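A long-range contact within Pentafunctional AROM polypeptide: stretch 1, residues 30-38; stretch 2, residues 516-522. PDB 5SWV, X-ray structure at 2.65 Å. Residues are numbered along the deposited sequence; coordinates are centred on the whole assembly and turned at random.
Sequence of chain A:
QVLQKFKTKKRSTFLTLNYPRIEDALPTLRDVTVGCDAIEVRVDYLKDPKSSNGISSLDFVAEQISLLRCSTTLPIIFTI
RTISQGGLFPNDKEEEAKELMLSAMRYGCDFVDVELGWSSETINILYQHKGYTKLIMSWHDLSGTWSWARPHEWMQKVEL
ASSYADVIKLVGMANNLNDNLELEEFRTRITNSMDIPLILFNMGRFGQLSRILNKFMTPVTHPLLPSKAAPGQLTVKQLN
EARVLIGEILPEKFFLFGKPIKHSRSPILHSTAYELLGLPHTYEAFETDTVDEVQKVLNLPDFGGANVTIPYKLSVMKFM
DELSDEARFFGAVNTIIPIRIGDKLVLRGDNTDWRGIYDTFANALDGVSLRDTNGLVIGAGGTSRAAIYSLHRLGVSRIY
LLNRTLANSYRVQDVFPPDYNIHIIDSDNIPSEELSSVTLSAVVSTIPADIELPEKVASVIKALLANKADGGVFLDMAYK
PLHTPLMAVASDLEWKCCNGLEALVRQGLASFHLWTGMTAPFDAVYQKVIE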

ATOM      1  N   ARG A  30      -7.733  -7.638  -1.099  1.00 44.14           N
ATOM      2  CA  ARG A  30      -7.430  -6.538  -0.192  1.00 45.98           C
ATOM      3  C   ARG A  30      -7.082  -7.013   1.212  1.00 45.81           C
ATOM      4  O   ARG A  30      -6.312  -6.356   1.898  1.00 46.29           O
ATOM      5  CB  ARG A  30      -8.580  -5.545  -0.169  1.00 48.17           C
ATOM      6  CG  ARG A  30      -8.706  -4.864  -1.513  1.00 50.88           C
ATOM      7  CD  ARG A  30      -9.931  -3.997  -1.582  1.00 54.47           C
ATOM      8  NE  ARG A  30     -10.166  -3.539  -2.949  1.00 58.52           N
ATOM      9  CZ  ARG A  30     -11.052  -2.601  -3.301  1.00 62.54           C
ATOM     10  NH1 ARG A  30     -11.810  -1.985  -2.388  1.00 64.33           N
ATOM     11  NH2 ARG A  30     -11.180  -2.268  -4.586  1.00 63.53           N
ATOM     12  N   ASP A  31      -7.636  -8.154   1.626  1.00 45.91           N
ATOM     13  CA  ASP A  31      -7.303  -8.777   2.911  1.00 45.01           C
ATOM     14  C   ASP A  31      -5.980  -9.568   2.875  1.00 42.33           C
ATOM     15  O   ASP A  31      -5.191  -9.504   3.828  1.00 42.00           O
ATOM     16  CB  ASP A  31      -8.458  -9.680   3.388  1.00 47.55           C
ATOM     17  CG  ASP A  31      -9.793  -8.902   3.638  1.00 49.47           C
ATOM     18  OD1 ASP A  31      -9.776  -7.683   3.972  1.00 49.75           O
ATOM     19  OD2 ASP A  31     -10.869  -9.537   3.519  1.00 50.67           O
ATOM     20  N   VAL A  32      -5.728 -10.298   1.790  1.00 39.83           N
ATOM     21  CA  VAL A  32      -4.538 -11.166   1.720  1.00 38.29           C
ATOM     22  C   VAL A  32      -3.237 -10.428   1.467  1.00 37.19           C
ATOM     23  O   VAL A  32      -2.182 -11.009   1.640  1.00 36.72           O
ATOM     24  CB  VAL A  32      -4.656 -12.282   0.660  1.00 37.99           C
ATOM     25  CG1 VAL A  32      -5.946 -13.055   0.843  1.00 38.80           C
ATOM     26  CG2 VAL A  32      -4.562 -11.740  -0.751  1.00 38.16           C
ATOM     27  N   THR A  33      -3.304  -9.175   1.029  1.00 36.64           N
ATOM     28  CA  THR A  33      -2.093  -8.383   0.760  1.00 36.66           C
ATOM     29  C   THR A  33      -1.660  -7.492   1.925  1.00 36.73           C
ATOM     30  O   THR A  33      -0.572  -6.914   1.882  1.00 36.90           O
ATOM     31  CB  THR A  33      -2.238  -7.509  -0.505  1.00 36.12           C
ATOM     32  OG1 THR A  33      -3.358  -6.635  -0.368  1.00 35.72           O
ATOM     33  CG2 THR A  33      -2.436  -8.387  -1.719  1.00 36.34           C
ATOM     34  N   VAL A  34      -2.516  -7.368   2.938  1.00 36.80           N
ATOM     35  CA  VAL A  34      -2.183  -6.716   4.207  1.00 36.58           C
ATOM     36  C   VAL A  34      -0.734  -6.977   4.622  1.00 36.59           C
ATOM     37  O   VAL A  34      -0.287  -8.128   4.650  1.00 36.69           O
ATOM     38  CB  VAL A  34      -3.167  -7.205   5.300  1.00 37.42           C
ATOM     39  CG1 VAL A  34      -2.583  -7.145   6.708  1.00 37.19           C
ATOM     40  CG2 VAL A  34      -4.471  -6.404   5.214  1.00 37.85           C
ATOM     41  N   GLY A  35      -0.008  -5.895   4.913  1.00 36.42           N
ATOM     42  CA  GLY A  35       1.353  -5.953   5.434  1.00 36.18           C
ATOM     43  C   GLY A  35       2.454  -6.245   4.444  1.00 36.86           C
ATOM     44  O   GLY A  35       3.621  -6.317   4.832  1.00 37.53           O
ATOM     45  N   CYS A  36       2.102  -6.397   3.168  1.00 37.51           N
ATOM     46  CA  CYS A  36       3.055  -6.768   2.124  1.00 37.67           C
ATOM     47  C   CYS A  36       3.472  -5.573   1.300  1.00 37.20           C
ATOM     48  O   CYS A  36       2.670  -4.689   1.008  1.00 36.92           O
ATOM     49  CB  CYS A  36       2.445  -7.814   1.211  1.00 38.34           C
ATOM     50  SG  CYS A  36       1.924  -9.283   2.115  1.00 40.16           S
ATOM     51  N   ASP A  37       4.741  -5.555   0.925  1.00 37.61           N
ATOM     52  CA  ASP A  37       5.286  -4.505   0.070  1.00 38.22           C
ATOM     53  C   ASP A  37       5.234  -4.883  -1.412  1.00 38.25           C
ATOM     54  O   ASP A  37       5.440  -4.021  -2.262  1.00 39.49           O
ATOM     55  CB  ASP A  37       6.721  -4.188   0.488  1.00 38.90           C
ATOM     56  CG  ASP A  37       6.822  -3.805   1.954  1.00 40.18           C
ATOM     57  OD1 ASP A  37       6.593  -2.621   2.268  1.00 41.57           O
ATOM     58  OD2 ASP A  37       7.115  -4.685   2.800  1.00 41.21           O
ATOM     59  N   ALA A  38       4.952  -6.157  -1.704  1.00 37.78           N
ATOM     60  CA  ALA A  38       4.916  -6.681  -3.064  1.00 37.60           C
ATOM     61  C   ALA A  38       4.194  -8.030  -3.131  1.00 37.64           C
ATOM     62  O   ALA A  38       3.915  -8.647  -2.102  1.00 37.73           O
ATOM     63  CB  ALA A  38       6.331  -6.842  -3.578  1.00 38.03           C
ATOM     64  N   THR A 516       4.026   2.063  10.938  1.00 35.96           N
ATOM     65  CA  THR A 516       4.451   0.656  11.097  1.00 35.58           C
ATOM     66  C   THR A 516       5.104   0.066   9.850  1.00 35.81           C
ATOM     67  O   THR A 516       5.653  -1.032   9.892  1.00 36.61           O
ATOM     68  CB  THR A 516       3.249  -0.244  11.447  1.00 35.13           C
ATOM     69  OG1 THR A 516       2.359  -0.345  10.323  1.00 34.70           O
ATOM     70  CG2 THR A 516       2.498   0.318  12.627  1.00 35.19           C
ATOM     71  N   GLY A 517       5.029   0.775   8.731  1.00 35.99           N
ATOM     72  CA  GLY A 517       5.504   0.243   7.445  1.00 35.90           C
ATOM     73  C   GLY A 517       4.567  -0.756   6.777  1.00 35.59           C
ATOM     74  O   GLY A 517       4.927  -1.323   5.751  1.00 34.63           O
ATOM     75  N   MET A 518       3.356  -0.935   7.325  1.00 36.18           N
ATOM     76  CA  MET A 518       2.440  -2.001   6.903  1.00 36.74           C
ATOM     77  C   MET A 518       1.026  -1.490   6.729  1.00 35.31           C
ATOM     78  O   MET A 518       0.570  -0.668   7.509  1.00 33.73           O
ATOM     79  CB  MET A 518       2.438  -3.107   7.960  1.00 38.38           C
ATOM     80  CG  MET A 518       3.812  -3.762   8.125  1.00 39.86           C
ATOM     81  SD  MET A 518       3.949  -5.041   9.383  1.00 40.73           S
ATOM     82  CE  MET A 518       3.281  -4.151  10.766  1.00 41.67           C
ATOM     83  N   THR A 519       0.334  -1.988   5.707  1.00 35.23           N
ATOM     84  CA  THR A 519      -1.083  -1.689   5.553  1.00 35.63           C
ATOM     85  C   THR A 519      -1.873  -2.576   6.481  1.00 35.81           C
ATOM     86  O   THR A 519      -1.356  -3.560   6.986  1.00 35.94           O
ATOM     87  CB  THR A 519      -1.610  -1.939   4.139  1.00 35.80           C
ATOM     88  OG1 THR A 519      -1.507  -3.331   3.854  1.00 36.63           O
ATOM     89  CG2 THR A 519      -0.849  -1.108   3.089  1.00 35.37           C
ATOM     90  N   ALA A 520      -3.131  -2.212   6.694  1.00 36.18           N
ATOM     91  CA  ALA A 520      -4.075  -2.999   7.479  1.00 36.86           C
ATOM     92  C   ALA A 520      -5.397  -3.104   6.700  1.00 37.79           C
ATOM     93  O   ALA A 520      -5.718  -2.196   5.948  1.00 39.49           O
ATOM     94  CB  ALA A 520      -4.291  -2.327   8.819  1.00 36.87           C
ATOM     95  N   PRO A 521      -6.185  -4.181   6.898  1.00 38.79           N
ATOM     96  CA  PRO A 521      -7.380  -4.381   6.069  1.00 39.40           C
ATOM     97  C   PRO A 521      -8.526  -3.445   6.442  1.00 39.40           C
ATOM     98  O   PRO A 521      -8.866  -3.335   7.626  1.00 39.12           O
ATOM     99  CB  PRO A 521      -7.775  -5.828   6.370  1.00 39.79           C
ATOM    100  CG  PRO A 521      -7.223  -6.120   7.730  1.00 39.49           C
ATOM    101  CD  PRO A 521      -6.208  -5.063   8.078  1.00 39.39           C
ATOM    102  N   PHE A 522      -9.114  -2.789   5.442  1.00 39.23           N
ATOM    103  CA  PHE A 522     -10.141  -1.795   5.703  1.00 39.28           C
ATOM    104  C   PHE A 522     -11.380  -2.409   6.341  1.00 39.81           C
ATOM    105  O   PHE A 522     -11.843  -1.910   7.347  1.00 40.67           O
ATOM    106  CB  PHE A 522     -10.512  -1.062   4.424  1.00 39.63           C
ATOM    107  CG  PHE A 522     -11.768  -0.235   4.533  1.00 39.99           C
ATOM    108  CD1 PHE A 522     -11.718   1.068   4.992  1.00 39.74           C
ATOM    109  CD2 PHE A 522     -13.003  -0.769   4.164  1.00 40.20           C
ATOM    110  CE1 PHE A 522     -12.874   1.826   5.085  1.00 39.94           C
ATOM    111  CE2 PHE A 522     -14.163  -0.019   4.255  1.00 40.31           C
ATOM    112  CZ  PHE A 522     -14.098   1.283   4.714  1.00 40.29           C
TER

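Nearly the whole chain separates these stretches, yet they meet over a small patch, 307 Å² summed over both sides, built on one hydrogen bond and one apolar contact. Val34, Pro521, Gly35 and Thr519 lose most: 59, 53, 53 and 49 Å².

The hydrogen bond runs from Gly35 N to Thr519 OG1 at 3.2 Å, with a nearly straight N-H...acceptor angle of 162°. A type II turn from Thr33 to Cys36, closed by Cys36 N to Thr33 O at 3.0 Å, leaves the Gly35 amide free to face the other stretch. Thr519, chi1 in p, offers OG1 on a short side chain; Thr519 OG1 also lies 3.5 Å from Val34 CA.

The apolar part joins Val34 to Pro521. Branched Val34, chi1 in t, sets one methyl, CG2, against the ring, 3.3 Å from Pro521 N and 3.7 Å from Pro521 CG, with the other ring atoms between these limits. Pro521 points its CA-to-CB bond toward stretch 1. It stands at the N-cap position but has no side-chain acceptor to cap with. Asp31 OD1 lies 3.6 Å from Pro521 CB.

Backbone shape completes the fit. Gly35, buried, has a positive phi of 78° that favours glycine, and Gly35 CA comes within 4.0 Å of Met518 CB. Gly517 likewise takes a positive phi, 77°, as the chain leaves its helix.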